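Local coordinates for protein uracil-DNA glycosylase (Nitratifractor salsuginis, PDB 5X3G) that belongs to the uracil-DNA glycosylase family, as a single-chain alpha/beta protein with a four-stranded parallel sheet and helices packed around it, at residues Asn118-Lys121 with Met122-Ala126; Ser86-Tyr90 with Ala91-Gly95; Pro29-Leu32 with Pro33-Thr37; Asn8-Ile11 with His12-Glu16; Tyr52-Arg56 with Asp57-Ala61. One frame throughout, in Å; residues are numbered along the deposited sequence.

Overall arrangement
The five contacts are all local, each within one unbroken stretch, and they form one line of touching neighbours: 3, 4, 5, 2 and 1. Interactions 3 and 4, at helices that follow one another in the chain, have their own centres about 11 Å apart, and Leu-35 CB packs 4.1 Å from Leu-14 CD1. Interaction 5 meets interaction 4 through a long, weak ion pair, Glu-16 OE2 to Arg-56 NH2 at 3.5 Å. It also abuts interaction 2, where Ala-87 O lies 3.5 Å from Pro-54 CB. Phe-92 CE2 packs 3.6 Å from Phe-119 CG, linking interaction 2 to interaction 1. Interactions 1 and 4 are farthest apart, about 42 Å between centres.

Interaction 1: residues Asn118-Lys121 with Met122-Ala126; sequences NFIK and MALVA
Phe-119 presents one ring face to the terminal methyl of Met-122, a selenomethionine one helical turn further on. CE stands 3.8 Å from the ring centroid and only 24° off the ring normal, which meets the geometry of a CH-pi contact. The methyl is shifted toward the rim, so its closest ring atom is Phe-119 CE1, 3.4 Å from Met-122 CE. Both side chains leave the backbone with CG anti to N and run alongside each other. Met-122 then folds at two successive bonds (chi2 -75°, chi3 -65°), and this double bend carries CE over the ring. The backbone beneath is regular alpha-helix within 114-126, on the evidence of four successive i to i+4 bonds from Met-122 N to Asn-118 O through Val-125 N to Lys-121 O, each 2.9 Å. On another flank, Ile-120 CG2 and Leu-124 CD1 approach only to 4.4 Å, a looser apolar contact. Helix 240-246 covers the selenomethionine with Ala-242, Trp-243 and Phe-246, while the Phe-119 ring also meets Phe-246 edge-to-face. Asn-118 turns its amide elsewhere, with ND2 bonded to Pro-231 O. Between Phe-119 and Met-122 the attraction is therefore mainly dispersive, probably with a small electrostatic part from the methyl C-H groups facing the pi cloud, and the two bends of Met-122 set the methyl there.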
loop_
_atom_site.group_PDB
_atom_site.type_symbol
_atom_site.label_atom_id
_atom_site.label_comp_id
_atom_site.label_asym_id
_atom_site.label_seq_id
_atom_site.Cartn_x
_atom_site.Cartn_y
_atom_site.Cartn_z
ATOM N N ASN A 118 -10.095 -9.475 6.475
ATOM C CA ASN A 118 -9.342 -10.688 6.768
ATOM C C ASN A 118 -7.938 -10.378 7.269
ATOM O O ASN A 118 -7.410 -11.113 8.111
ATOM C CB ASN A 118 -9.293 -11.584 5.532
ATOM C CG ASN A 118 -10.654 -12.153 5.172
ATOM O OD1 ASN A 118 -11.483 -12.407 6.046
ATOM N ND2 ASN A 118 -10.889 -12.360 3.880
ATOM N N PHE A 119 -7.322 -9.296 6.782
ATOM C CA PHE A 119 -5.994 -8.928 7.265
ATOM C C PHE A 119 -6.039 -8.518 8.729
ATOM O O PHE A 119 -5.136 -8.854 9.503
ATOM C CB PHE A 119 -5.410 -7.795 6.417
ATOM C CG PHE A 119 -4.012 -7.400 6.816
ATOM C CD1 PHE A 119 -2.920 -8.012 6.230
ATOM C CD2 PHE A 119 -3.785 -6.418 7.769
ATOM C CE1 PHE A 119 -1.630 -7.661 6.591
ATOM C CE2 PHE A 119 -2.496 -6.065 8.131
ATOM C CZ PHE A 119 -1.420 -6.687 7.540
ATOM N N ILE A 120 -7.082 -7.788 9.125
ATOM C CA ILE A 120 -7.193 -7.340 10.508
ATOM C C ILE A 120 -7.487 -8.514 11.431
ATOM O O ILE A 120 -6.917 -8.616 12.526
ATOM C CB ILE A 120 -8.264 -6.240 10.625
ATOM C CG1 ILE A 120 -7.782 -4.949 9.953
ATOM C CG2 ILE A 120 -8.618 -5.999 12.083
ATOM C CD1 ILE A 120 -8.862 -3.900 9.821
ATOM N N LYS A 121 -8.371 -9.425 11.009
ATOM C CA LYS A 121 -8.563 -10.648 11.786
ATOM C C LYS A 121 -7.261 -11.435 11.906
ATOM O O LYS A 121 -6.939 -11.958 12.981
ATOM C CB LYS A 121 -9.654 -11.512 11.155
ATOM C CG LYS A 121 -11.056 -10.955 11.295
ATOM C CD LYS A 121 -12.065 -11.889 10.652
ATOM C CE LYS A 121 -13.460 -11.300 10.674
ATOM N NZ LYS A 121 -14.445 -12.242 10.072
HETATM N N MSE A 122 -6.507 -11.539 10.812
HETATM C CA MSE A 122 -5.207 -12.217 10.786
HETATM C C MSE A 122 -4.271 -11.603 11.821
HETATM O O MSE A 122 -3.612 -12.322 12.569
HETATM C CB MSE A 122 -4.580 -12.143 9.377
HETATM C CG MSE A 122 -3.197 -12.816 9.212
HETATM SE SE MSE A 122 -1.686 -11.825 9.987
HETATM C CE MSE A 122 -1.719 -10.246 8.845
ATOM N N ALA A 123 -4.210 -10.268 11.854
ATOM C CA ALA A 123 -3.331 -9.599 12.806
ATOM C C ALA A 123 -3.791 -9.830 14.240
ATOM O O ALA A 123 -2.964 -10.006 15.143
ATOM C CB ALA A 123 -3.258 -8.107 12.493
ATOM N N LEU A 124 -5.109 -9.841 14.469
ATOM C CA LEU A 124 -5.621 -10.152 15.799
ATOM C C LEU A 124 -5.254 -11.567 16.226
ATOM O O LEU A 124 -5.024 -11.813 17.415
ATOM C CB LEU A 124 -7.136 -9.963 15.838
ATOM C CG LEU A 124 -7.649 -8.524 15.804
ATOM C CD1 LEU A 124 -9.168 -8.507 15.697
ATOM C CD2 LEU A 124 -7.166 -7.753 17.039
ATOM N N VAL A 125 -5.199 -12.510 15.284
ATOM C CA VAL A 125 -4.779 -13.866 15.630
ATOM C C VAL A 125 -3.283 -13.904 15.918
ATOM O O VAL A 125 -2.842 -14.458 16.932
ATOM C CB VAL A 125 -5.159 -14.851 14.511
ATOM C CG1 VAL A 125 -4.548 -16.224 14.780
ATOM C CG2 VAL A 125 -6.669 -14.946 14.376
ATOM N N ALA A 126 -2.480 -13.314 15.027
ATOM C CA ALA A 126 -1.029 -13.438 15.121
ATOM C C ALA A 126 -0.481 -12.789 16.382
ATOM O O ALA A 126 0.580 -13.189 16.875
ATOM C CB ALA A 126 -0.374 -12.823 13.884
#

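Interaction 2: residues Ser86-Tyr90 with Ala91-Gly95; sequences SAIGY and AFIDG
Gly-95 N donates to Ser-86 O at 2.7 Å with a nearly straight N-H (161°), bringing the two ends of this ten-residue stretch together. Beside that bond, Ser-86 OG donates to Asp-94 OD1; the modelled 2.4 Å is very short and its exact value doubtful. Within the ring so formed, water 1 takes the N-H of Ile-88 at 3.2 Å and donates to Tyr-90 O (2.7 Å) and Ile-93 O (a very short 2.5 Å); more acceptors lie near than it has protons, so the sharing is unsettled. The stretch is an irregular loop between strands 73-77 and 101-102. Ile-88 CG1 sits between the backbone N and the carbonyl carbon (chi1 61°), meeting the Tyr-90 ring at its edge, in plane; this puts CG2 beside N, 3.9 Å from the bare CA of Gly-95. Ile-88 CD1 crosses to Ile-93 CG2 at 4.0 Å, and Ile-93 CB packs 3.9 Å from Tyr-90 CB. In the second shell, Arg-83 grips both polar side chains, NE bonding Ser-86 OG and NH2 forming a salt bridge with Asp-94 OD2, while Arg-96 N bonds Asp-94 OD1. Ala-91 shares a backbone bond with Leu-166 of strand 164-168, and Ile-93 lies against helix 152-161.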
loop_
_atom_site.group_PDB
_atom_site.type_symbol
_atom_site.label_atom_id
_atom_site.label_comp_id
_atom_site.label_asym_id
_atom_site.label_seq_id
_atom_site.Cartn_x
_atom_site.Cartn_y
_atom_site.Cartn_z
ATOM N N SER A 86 -12.171 6.136 -1.425
ATOM C CA SER A 86 -11.322 5.015 -1.033
ATOM C C SER A 86 -9.864 5.189 -1.436
ATOM O O SER A 86 -8.974 4.735 -0.708
ATOM C CB SER A 86 -11.838 3.712 -1.646
ATOM O OG SER A 86 -12.834 3.114 -0.841
ATOM N N ALA A 87 -9.597 5.809 -2.583
ATOM C CA ALA A 87 -8.241 5.945 -3.100
ATOM C C ALA A 87 -7.570 7.152 -2.456
ATOM O O ALA A 87 -8.004 8.290 -2.662
ATOM C CB ALA A 87 -8.251 6.085 -4.620
ATOM N N ILE A 88 -6.510 6.904 -1.683
ATOM C CA ILE A 88 -5.855 7.972 -0.937
ATOM C C ILE A 88 -4.340 7.883 -1.074
ATOM O O ILE A 88 -3.603 8.432 -0.249
ATOM C CB ILE A 88 -6.265 7.946 0.548
ATOM C CG1 ILE A 88 -5.864 6.619 1.197
ATOM C CG2 ILE A 88 -7.761 8.197 0.704
ATOM C CD1 ILE A 88 -6.029 6.618 2.702
ATOM N N GLY A 89 -3.862 7.195 -2.108
ATOM C CA GLY A 89 -2.444 7.181 -2.410
ATOM C C GLY A 89 -1.632 6.106 -1.725
ATOM O O GLY A 89 -0.396 6.168 -1.758
ATOM N N TYR A 90 -2.284 5.125 -1.104
ATOM C CA TYR A 90 -1.615 4.005 -0.460
ATOM C C TYR A 90 -2.154 2.701 -1.018
ATOM O O TYR A 90 -3.362 2.563 -1.238
ATOM C CB TYR A 90 -1.828 4.004 1.060
ATOM C CG TYR A 90 -1.279 5.204 1.787
ATOM C CD1 TYR A 90 0.059 5.270 2.144
ATOM C CD2 TYR A 90 -2.106 6.260 2.142
ATOM C CE1 TYR A 90 0.565 6.362 2.823
ATOM C CE2 TYR A 90 -1.612 7.360 2.821
ATOM C CZ TYR A 90 -0.274 7.404 3.158
ATOM O OH TYR A 90 0.222 8.494 3.837
ATOM N N ALA A 91 -1.259 1.746 -1.238
ATOM C CA ALA A 91 -1.701 0.379 -1.455
ATOM C C ALA A 91 -2.407 -0.135 -0.207
ATOM O O ALA A 91 -2.073 0.239 0.921
ATOM C CB ALA A 91 -0.514 -0.520 -1.804
ATOM N N PHE A 92 -3.432 -0.960 -0.428
ATOM C CA PHE A 92 -4.093 -1.732 0.620
ATOM C C PHE A 92 -4.971 -0.889 1.543
ATOM O O PHE A 92 -5.995 -1.379 2.027
ATOM C CB PHE A 92 -3.060 -2.504 1.447
ATOM C CG PHE A 92 -3.616 -3.725 2.116
ATOM C CD1 PHE A 92 -4.483 -4.560 1.431
ATOM C CD2 PHE A 92 -3.273 -4.043 3.418
ATOM C CE1 PHE A 92 -5.002 -5.685 2.032
ATOM C CE2 PHE A 92 -3.790 -5.169 4.027
ATOM C CZ PHE A 92 -4.655 -5.993 3.332
ATOM N N ILE A 93 -4.597 0.362 1.800
ATOM C CA ILE A 93 -5.341 1.201 2.736
ATOM C C ILE A 93 -6.557 1.784 2.029
ATOM O O ILE A 93 -6.425 2.584 1.097
ATOM C CB ILE A 93 -4.459 2.316 3.309
ATOM C CG1 ILE A 93 -3.199 1.730 3.939
ATOM C CG2 ILE A 93 -5.226 3.106 4.351
ATOM C CD1 ILE A 93 -3.467 0.777 5.085
ATOM N N ASP A 94 -7.745 1.407 2.491
ATOM C CA ASP A 94 -8.993 1.879 1.904
ATOM C C ASP A 94 -9.459 3.126 2.647
ATOM O O ASP A 94 -9.785 3.063 3.837
ATOM C CB ASP A 94 -10.060 0.785 1.952
ATOM C CG ASP A 94 -11.281 1.120 1.113
ATOM O OD1 ASP A 94 -11.755 2.273 1.167
ATOM O OD2 ASP A 94 -11.773 0.228 0.391
ATOM N N GLY A 95 -9.515 4.250 1.933
ATOM C CA GLY A 95 -9.894 5.525 2.516
ATOM C C GLY A 95 -11.332 5.612 2.990
ATOM O O GLY A 95 -11.674 6.585 3.670
HETATM O O HOH W 1 -5.646 3.891 -0.921
#

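Interaction 3: residues Pro29-Leu32 with Pro33-Thr37; sequences PILL and PALMT
Helix 28-35 carries a proline in its last turn, and the contact reveals how the chain continues past it. Pro-33 has no N-H, and its ring fills the place where a helical bond back to Pro-29 would lie: CG sits 3.2 Å from Pro-29 O. The same ring presses on the preceding side chain, with Leu-32 CB and Pro-33 CD at 3.4 Å, tighter than usual for two carbons. The helix is kinked here. Ala-34 N stands 3.5 Å from Ile-30 O, long for a helical bond, and i to i+4 bonding resumes with Leu-35 N, which donates almost straight to Leu-31 O (2.9 Å, 173°). Met-36 N reaches Leu-32 O at the same length but more bent (140°). Met-36, a selenomethionine, turns back at its last torsion (chi3 -77°), putting CE over the backbone of Leu-32 at 3.3 Å from its O and 4.1 Å from its CB. Next along the chain, Thr-37 OG1 makes a short 2.5 Å bond to Ala-34 O. Helix 179-196 packs on Leu-31 and Leu-35 through Leu-193 and Phe-189, and helix 11-20 lies against Leu-32. Pro-29 O thus receives no N-H from residue 33; separately, near the close of the helix, Ala-34 O takes two donors from Thr-37, its backbone N and its hydroxyl.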
loop_
_atom_site.group_PDB
_atom_site.type_symbol
_atom_site.label_atom_id
_atom_site.label_comp_id
_atom_site.label_asym_id
_atom_site.label_seq_id
_atom_site.Cartn_x
_atom_site.Cartn_y
_atom_site.Cartn_z
ATOM N N PRO A 29 16.550 11.491 -5.747
ATOM C CA PRO A 29 17.419 10.596 -6.535
ATOM C C PRO A 29 16.728 9.334 -7.021
ATOM O O PRO A 29 17.086 8.815 -8.086
ATOM C CB PRO A 29 18.559 10.268 -5.560
ATOM C CG PRO A 29 18.589 11.412 -4.624
ATOM C CD PRO A 29 17.159 11.817 -4.445
ATOM N N ILE A 30 15.750 8.823 -6.278
ATOM C CA ILE A 30 15.061 7.598 -6.672
ATOM C C ILE A 30 13.783 7.903 -7.443
ATOM O O ILE A 30 13.463 7.223 -8.422
ATOM C CB ILE A 30 14.770 6.739 -5.424
ATOM C CG1 ILE A 30 16.060 6.414 -4.668
ATOM C CG2 ILE A 30 14.056 5.452 -5.809
ATOM C CD1 ILE A 30 15.835 5.605 -3.408
ATOM N N LEU A 31 13.053 8.936 -7.029
ATOM C CA LEU A 31 11.691 9.171 -7.492
ATOM C C LEU A 31 11.634 9.999 -8.770
ATOM O O LEU A 31 10.796 9.732 -9.639
ATOM C CB LEU A 31 10.890 9.853 -6.379
ATOM C CG LEU A 31 9.380 9.667 -6.281
ATOM C CD1 LEU A 31 9.002 8.207 -6.465
ATOM C CD2 LEU A 31 8.905 10.175 -4.925
ATOM N N LEU A 32 12.502 11.004 -8.906
ATOM C CA LEU A 32 12.514 11.799 -10.132
ATOM C C LEU A 32 12.894 10.971 -11.355
ATOM O O LEU A 32 12.192 11.071 -12.376
ATOM C CB LEU A 32 13.432 13.014 -9.959
ATOM C CG LEU A 32 12.739 14.370 -9.817
ATOM C CD1 LEU A 32 11.680 14.317 -8.728
ATOM C CD2 LEU A 32 13.754 15.462 -9.526
ATOM N N PRO A 33 13.958 10.155 -11.340
ATOM C CA PRO A 33 14.186 9.258 -12.489
ATOM C C PRO A 33 12.994 8.373 -12.803
ATOM O O PRO A 33 12.546 8.325 -13.957
ATOM C CB PRO A 33 15.410 8.445 -12.050
ATOM C CG PRO A 33 16.142 9.351 -11.148
ATOM C CD PRO A 33 15.083 10.095 -10.385
ATOM N N ALA A 34 12.458 7.681 -11.793
ATOM C CA ALA A 34 11.300 6.817 -11.999
ATOM C C ALA A 34 10.171 7.561 -12.701
ATOM O O ALA A 34 9.704 7.144 -13.769
ATOM C CB ALA A 34 10.829 6.258 -10.655
ATOM N N LEU A 35 9.746 8.691 -12.128
ATOM C CA LEU A 35 8.674 9.477 -12.728
ATOM C C LEU A 35 9.023 9.935 -14.137
ATOM O O LEU A 35 8.129 10.066 -14.983
ATOM C CB LEU A 35 8.351 10.683 -11.849
ATOM C CG LEU A 35 7.596 10.371 -10.560
ATOM C CD1 LEU A 35 7.530 11.596 -9.657
ATOM C CD2 LEU A 35 6.201 9.858 -10.897
HETATM N N MSE A 36 10.302 10.174 -14.416
HETATM C CA MSE A 36 10.686 10.663 -15.733
HETATM C C MSE A 36 10.605 9.576 -16.801
HETATM O O MSE A 36 10.849 9.843 -17.979
HETATM C CB MSE A 36 12.093 11.262 -15.697
HETATM C CG MSE A 36 12.148 12.647 -15.066
HETATM SE SE MSE A 36 13.902 13.487 -15.183
HETATM C CE MSE A 36 14.832 12.524 -13.770
ATOM N N THR A 37 10.260 8.350 -16.395
ATOM C CA THR A 37 10.023 7.294 -17.372
ATOM C C THR A 37 8.616 7.349 -17.956
ATOM O O THR A 37 8.359 6.709 -18.981
ATOM C CB THR A 37 10.275 5.920 -16.746
ATOM O OG1 THR A 37 9.291 5.661 -15.739
ATOM C CG2 THR A 37 11.665 5.866 -16.116
#

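Interaction 4: residues Asn8-Ile11 with His12-Glu16; sequences NRPI and HQLQE
Ile-11 and Pro-10 carry most of this contact, which starts helix 11-20. Pro-10 holds the N-cap position, and its carbonyl O accepts from Leu-14 N at 2.9 Å with a somewhat bent N-H (144°). Leu-14 CG crowds the same oxygen at 3.2 Å, while its apolar approach to the proline ring is loose, CG to CG 4.4 Å. On another part of the ring, Pro-10 CB meets the amide end of Gln-13, with NE2 at 4.0 Å. Pro-10 also centres an inverse gamma turn, closed by a weak bond from Ile-11 N to Arg-9 O, which swings the chain into the helix. Ile-11 O accepts the next helical bond, from Gln-15 N, 2.9 Å and nearly straight at 173°. The CG2 branch of Ile-11, anti to the backbone N, touches Gln-15 CD at 4.1 Å as the two side chains cross. Helix 40-48 backs the start of the helix, Leu-43 touching both Pro-10 and Leu-14, and Arg-9 makes a salt bridge to Asp-40. Because the side chain at the N-cap is a hydrocarbon ring, it offers no acceptor to the first-turn N-H groups; within the contact, directional hold comes from the two backbone bonds, and the side chains add van der Waals contact.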
loop_
_atom_site.group_PDB
_atom_site.type_symbol
_atom_site.label_atom_id
_atom_site.label_comp_id
_atom_site.label_asym_id
_atom_site.label_seq_id
_atom_site.Cartn_x
_atom_site.Cartn_y
_atom_site.Cartn_z
ATOM N N ASN A 8 12.398 18.602 -23.889
ATOM C CA ASN A 8 12.402 19.113 -22.525
ATOM C C ASN A 8 11.676 18.163 -21.579
ATOM O O ASN A 8 10.730 17.472 -21.967
ATOM C CB ASN A 8 11.750 20.497 -22.484
ATOM C CG ASN A 8 12.342 21.389 -21.414
ATOM O OD1 ASN A 8 13.392 22.003 -21.611
ATOM N ND2 ASN A 8 11.667 21.471 -20.273
ATOM N N ARG A 9 12.135 18.131 -20.319
ATOM C CA ARG A 9 11.535 17.326 -19.268
ATOM C C ARG A 9 10.925 18.229 -18.202
ATOM O O ARG A 9 11.471 19.299 -17.911
ATOM C CB ARG A 9 12.566 16.397 -18.612
ATOM C CG ARG A 9 13.529 15.725 -19.583
ATOM C CD ARG A 9 12.809 14.961 -20.687
ATOM N NE ARG A 9 12.310 13.667 -20.237
ATOM C CZ ARG A 9 11.029 13.401 -20.014
ATOM N NH1 ARG A 9 10.116 14.343 -20.202
ATOM N NH2 ARG A 9 10.657 12.194 -19.607
ATOM N N PRO A 10 9.770 17.825 -17.592
ATOM C CA PRO A 10 9.079 18.686 -16.615
ATOM C C PRO A 10 9.639 18.541 -15.203
ATOM O O PRO A 10 8.919 18.248 -14.245
ATOM C CB PRO A 10 7.630 18.197 -16.726
ATOM C CG PRO A 10 7.772 16.740 -17.020
ATOM C CD PRO A 10 9.010 16.593 -17.874
ATOM N N ILE A 11 10.949 18.764 -15.068
ATOM C CA ILE A 11 11.626 18.540 -13.791
ATOM C C ILE A 11 11.063 19.459 -12.711
ATOM O O ILE A 11 10.762 19.021 -11.593
ATOM C CB ILE A 11 13.146 18.725 -13.955
ATOM C CG1 ILE A 11 13.703 17.708 -14.956
ATOM C CG2 ILE A 11 13.842 18.620 -12.608
ATOM C CD1 ILE A 11 15.202 17.511 -14.867
ATOM N N HIS A 12 10.919 20.749 -13.030
ATOM C CA HIS A 12 10.363 21.698 -12.069
ATOM C C HIS A 12 8.963 21.280 -11.634
ATOM O O HIS A 12 8.627 21.336 -10.442
ATOM C CB HIS A 12 10.349 23.100 -12.683
ATOM C CG HIS A 12 10.161 24.203 -11.686
ATOM N ND1 HIS A 12 8.945 24.814 -11.470
ATOM C CD2 HIS A 12 11.040 24.815 -10.858
ATOM C CE1 HIS A 12 9.081 25.750 -10.548
ATOM N NE2 HIS A 12 10.344 25.771 -10.159
ATOM N N GLN A 13 8.141 20.833 -12.586
ATOM C CA GLN A 13 6.794 20.382 -12.258
ATOM C C GLN A 13 6.808 19.136 -11.382
ATOM O O GLN A 13 5.928 18.974 -10.534
ATOM C CB GLN A 13 6.001 20.107 -13.535
ATOM C CG GLN A 13 5.884 21.293 -14.473
ATOM C CD GLN A 13 4.941 21.020 -15.626
ATOM O OE1 GLN A 13 3.894 20.395 -15.449
ATOM N NE2 GLN A 13 5.310 21.478 -16.816
ATOM N N LEU A 14 7.781 18.242 -11.579
ATOM C CA LEU A 14 7.823 17.020 -10.780
ATOM C C LEU A 14 8.289 17.308 -9.358
ATOM O O LEU A 14 7.773 16.721 -8.400
ATOM C CB LEU A 14 8.725 15.980 -11.442
ATOM C CG LEU A 14 8.261 15.465 -12.805
ATOM C CD1 LEU A 14 9.212 14.398 -13.337
ATOM C CD2 LEU A 14 6.836 14.945 -12.725
ATOM N N GLN A 15 9.268 18.202 -9.202
ATOM C CA GLN A 15 9.625 18.658 -7.862
ATOM C C GLN A 15 8.430 19.323 -7.187
ATOM O O GLN A 15 8.194 19.130 -5.984
ATOM C CB GLN A 15 10.824 19.606 -7.932
ATOM C CG GLN A 15 12.099 18.936 -8.437
ATOM C CD GLN A 15 13.209 19.926 -8.735
ATOM O OE1 GLN A 15 12.970 20.997 -9.291
ATOM N NE2 GLN A 15 14.435 19.565 -8.373
ATOM N N GLU A 16 7.646 20.089 -7.955
ATOM C CA GLU A 16 6.405 20.636 -7.416
ATOM C C GLU A 16 5.459 19.527 -6.969
ATOM O O GLU A 16 4.868 19.611 -5.889
ATOM C CB GLU A 16 5.717 21.527 -8.448
ATOM C CG GLU A 16 4.420 22.134 -7.933
ATOM C CD GLU A 16 3.610 22.820 -9.013
ATOM O OE1 GLU A 16 2.749 23.653 -8.660
ATOM O OE2 GLU A 16 3.829 22.528 -10.207
#

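Interaction 5: residues Tyr52-Arg56 with Asp57-Ala61; sequences YIPPR and DRLLA
Arg-58 N donates to Pro-55 O at 2.8 Å, a fairly straight bond (155°) that approaches from well above the carbonyl plane, 47° out of it. One residue on, Leu-59 N to Arg-56 O repeats the i to i+3 pattern, but at 3.4 Å it is weak. These two bonds coil the chain just after the cis peptide bond before Pro-54, and a type I beta turn from Arg-58 to Ala-61 follows. Leu-59 comes back against Tyr-52, whose CG lies between the backbone N and the carbonyl carbon (chi1 66°), the rotamer in which its ring meets Leu-59 at about a right angle. Leu-59 CD2 meets Tyr-52 CE1 at 3.7 Å, and CD1 lies 3.6 Å from Tyr-52 OH, itself hydrogen-bonded to Met-46 O. Pro-54 CB rests 3.9 Å from Arg-58 CB, and Pro-55 CG 3.7 Å from Arg-58 CD. Asp-57 OD1 is pressed to 3.3 Å from Pro-55 CB, buried here with no polar partner in the model. Asn-21 binds both Arg-56 O and Leu-60 N. Arg-56 lies along Leu-17 and Leu-20 of helix 11-20, and Tyr-52 meets Trp-45 of helix 40-48 edge-to-face, so this loop between helix 40-48 and strand 73-77 packs on both helices.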
loop_
_atom_site.group_PDB
_atom_site.type_symbol
_atom_site.label_atom_id
_atom_site.label_comp_id
_atom_site.label_asym_id
_atom_site.label_seq_id
_atom_site.Cartn_x
_atom_site.Cartn_y
_atom_site.Cartn_z
ATOM N N TYR A 52 -8.949 11.540 -12.687
ATOM C CA TYR A 52 -8.313 10.359 -12.125
ATOM C C TYR A 52 -8.329 10.451 -10.607
ATOM O O TYR A 52 -8.473 11.530 -10.030
ATOM C CB TYR A 52 -6.875 10.185 -12.637
ATOM C CG TYR A 52 -5.900 11.257 -12.190
ATOM C CD1 TYR A 52 -5.306 11.207 -10.933
ATOM C CD2 TYR A 52 -5.553 12.304 -13.034
ATOM C CE1 TYR A 52 -4.414 12.178 -10.524
ATOM C CE2 TYR A 52 -4.654 13.280 -12.633
ATOM C CZ TYR A 52 -4.089 13.210 -11.376
ATOM O OH TYR A 52 -3.197 14.173 -10.966
ATOM N N ILE A 53 -8.165 9.298 -9.971
ATOM C CA ILE A 53 -8.044 9.213 -8.521
ATOM C C ILE A 53 -6.804 8.389 -8.184
ATOM O O ILE A 53 -6.427 7.506 -8.955
ATOM C CB ILE A 53 -9.308 8.606 -7.881
ATOM C CG1 ILE A 53 -9.566 7.203 -8.426
ATOM C CG2 ILE A 53 -10.512 9.508 -8.108
ATOM C CD1 ILE A 53 -10.678 6.472 -7.715
ATOM N N PRO A 54 -6.146 8.684 -7.046
ATOM C CA PRO A 54 -6.452 9.738 -6.075
ATOM C C PRO A 54 -6.094 11.113 -6.625
ATOM O O PRO A 54 -5.451 11.172 -7.671
ATOM C CB PRO A 54 -5.567 9.373 -4.881
ATOM C CG PRO A 54 -4.388 8.728 -5.498
ATOM C CD PRO A 54 -4.921 7.953 -6.676
ATOM N N PRO A 55 -6.497 12.190 -5.950
ATOM C CA PRO A 55 -6.128 13.526 -6.430
ATOM C C PRO A 55 -4.619 13.688 -6.544
ATOM O O PRO A 55 -3.836 12.939 -5.956
ATOM C CB PRO A 55 -6.715 14.469 -5.368
ATOM C CG PRO A 55 -7.031 13.598 -4.190
ATOM C CD PRO A 55 -7.369 12.261 -4.767
ATOM N N ARG A 56 -4.221 14.695 -7.327
ATOM C CA ARG A 56 -2.810 14.920 -7.627
ATOM C C ARG A 56 -1.975 15.068 -6.359
ATOM O O ARG A 56 -0.835 14.592 -6.302
ATOM C CB ARG A 56 -2.668 16.156 -8.517
ATOM C CG ARG A 56 -1.244 16.621 -8.734
ATOM C CD ARG A 56 -1.121 17.469 -9.989
ATOM N NE ARG A 56 0.123 18.231 -9.999
ATOM C CZ ARG A 56 0.270 19.426 -9.437
ATOM N NH1 ARG A 56 -0.756 20.000 -8.824
ATOM N NH2 ARG A 56 1.438 20.049 -9.492
ATOM N N ASP A 57 -2.526 15.710 -5.327
ATOM C CA ASP A 57 -1.779 15.910 -4.088
ATOM C C ASP A 57 -1.656 14.643 -3.247
ATOM O O ASP A 57 -1.117 14.713 -2.137
ATOM C CB ASP A 57 -2.428 17.020 -3.258
ATOM C CG ASP A 57 -3.816 16.653 -2.773
ATOM O OD1 ASP A 57 -4.407 15.697 -3.319
ATOM O OD2 ASP A 57 -4.316 17.319 -1.844
ATOM N N ARG A 58 -2.141 13.502 -3.739
ATOM C CA ARG A 58 -2.055 12.235 -3.023
ATOM C C ARG A 58 -1.383 11.131 -3.824
ATOM O O ARG A 58 -1.218 10.024 -3.297
ATOM C CB ARG A 58 -3.452 11.758 -2.608
ATOM C CG ARG A 58 -3.817 12.035 -1.169
ATOM C CD ARG A 58 -5.190 12.661 -1.096
ATOM N NE ARG A 58 -5.690 12.732 0.270
ATOM C CZ ARG A 58 -6.614 13.593 0.679
ATOM N NH1 ARG A 58 -7.127 14.471 -0.173
ATOM N NH2 ARG A 58 -7.019 13.582 1.942
ATOM N N LEU A 59 -0.996 11.396 -5.076
ATOM C CA LEU A 59 -0.442 10.350 -5.934
ATOM C C LEU A 59 0.745 9.654 -5.279
ATOM O O LEU A 59 0.953 8.449 -5.472
ATOM C CB LEU A 59 -0.031 10.949 -7.279
ATOM C CG LEU A 59 -1.166 11.371 -8.212
ATOM C CD1 LEU A 59 -0.627 12.137 -9.413
ATOM C CD2 LEU A 59 -1.966 10.157 -8.664
ATOM N N LEU A 60 1.525 10.394 -4.488
ATOM C CA LEU A 60 2.753 9.898 -3.881
ATOM C C LEU A 60 2.665 9.850 -2.359
ATOM O O LEU A 60 3.684 9.952 -1.672
ATOM C CB LEU A 60 3.934 10.765 -4.307
ATOM C CG LEU A 60 4.148 10.948 -5.808
ATOM C CD1 LEU A 60 5.075 12.120 -6.060
ATOM C CD2 LEU A 60 4.713 9.677 -6.420
ATOM N N ALA A 61 1.451 9.694 -1.821
ATOM C CA ALA A 61 1.270 9.713 -0.372
ATOM C C ALA A 61 2.067 8.613 0.321
ATOM O O ALA A 61 2.423 8.752 1.499
ATOM C CB ALA A 61 -0.212 9.586 -0.024
#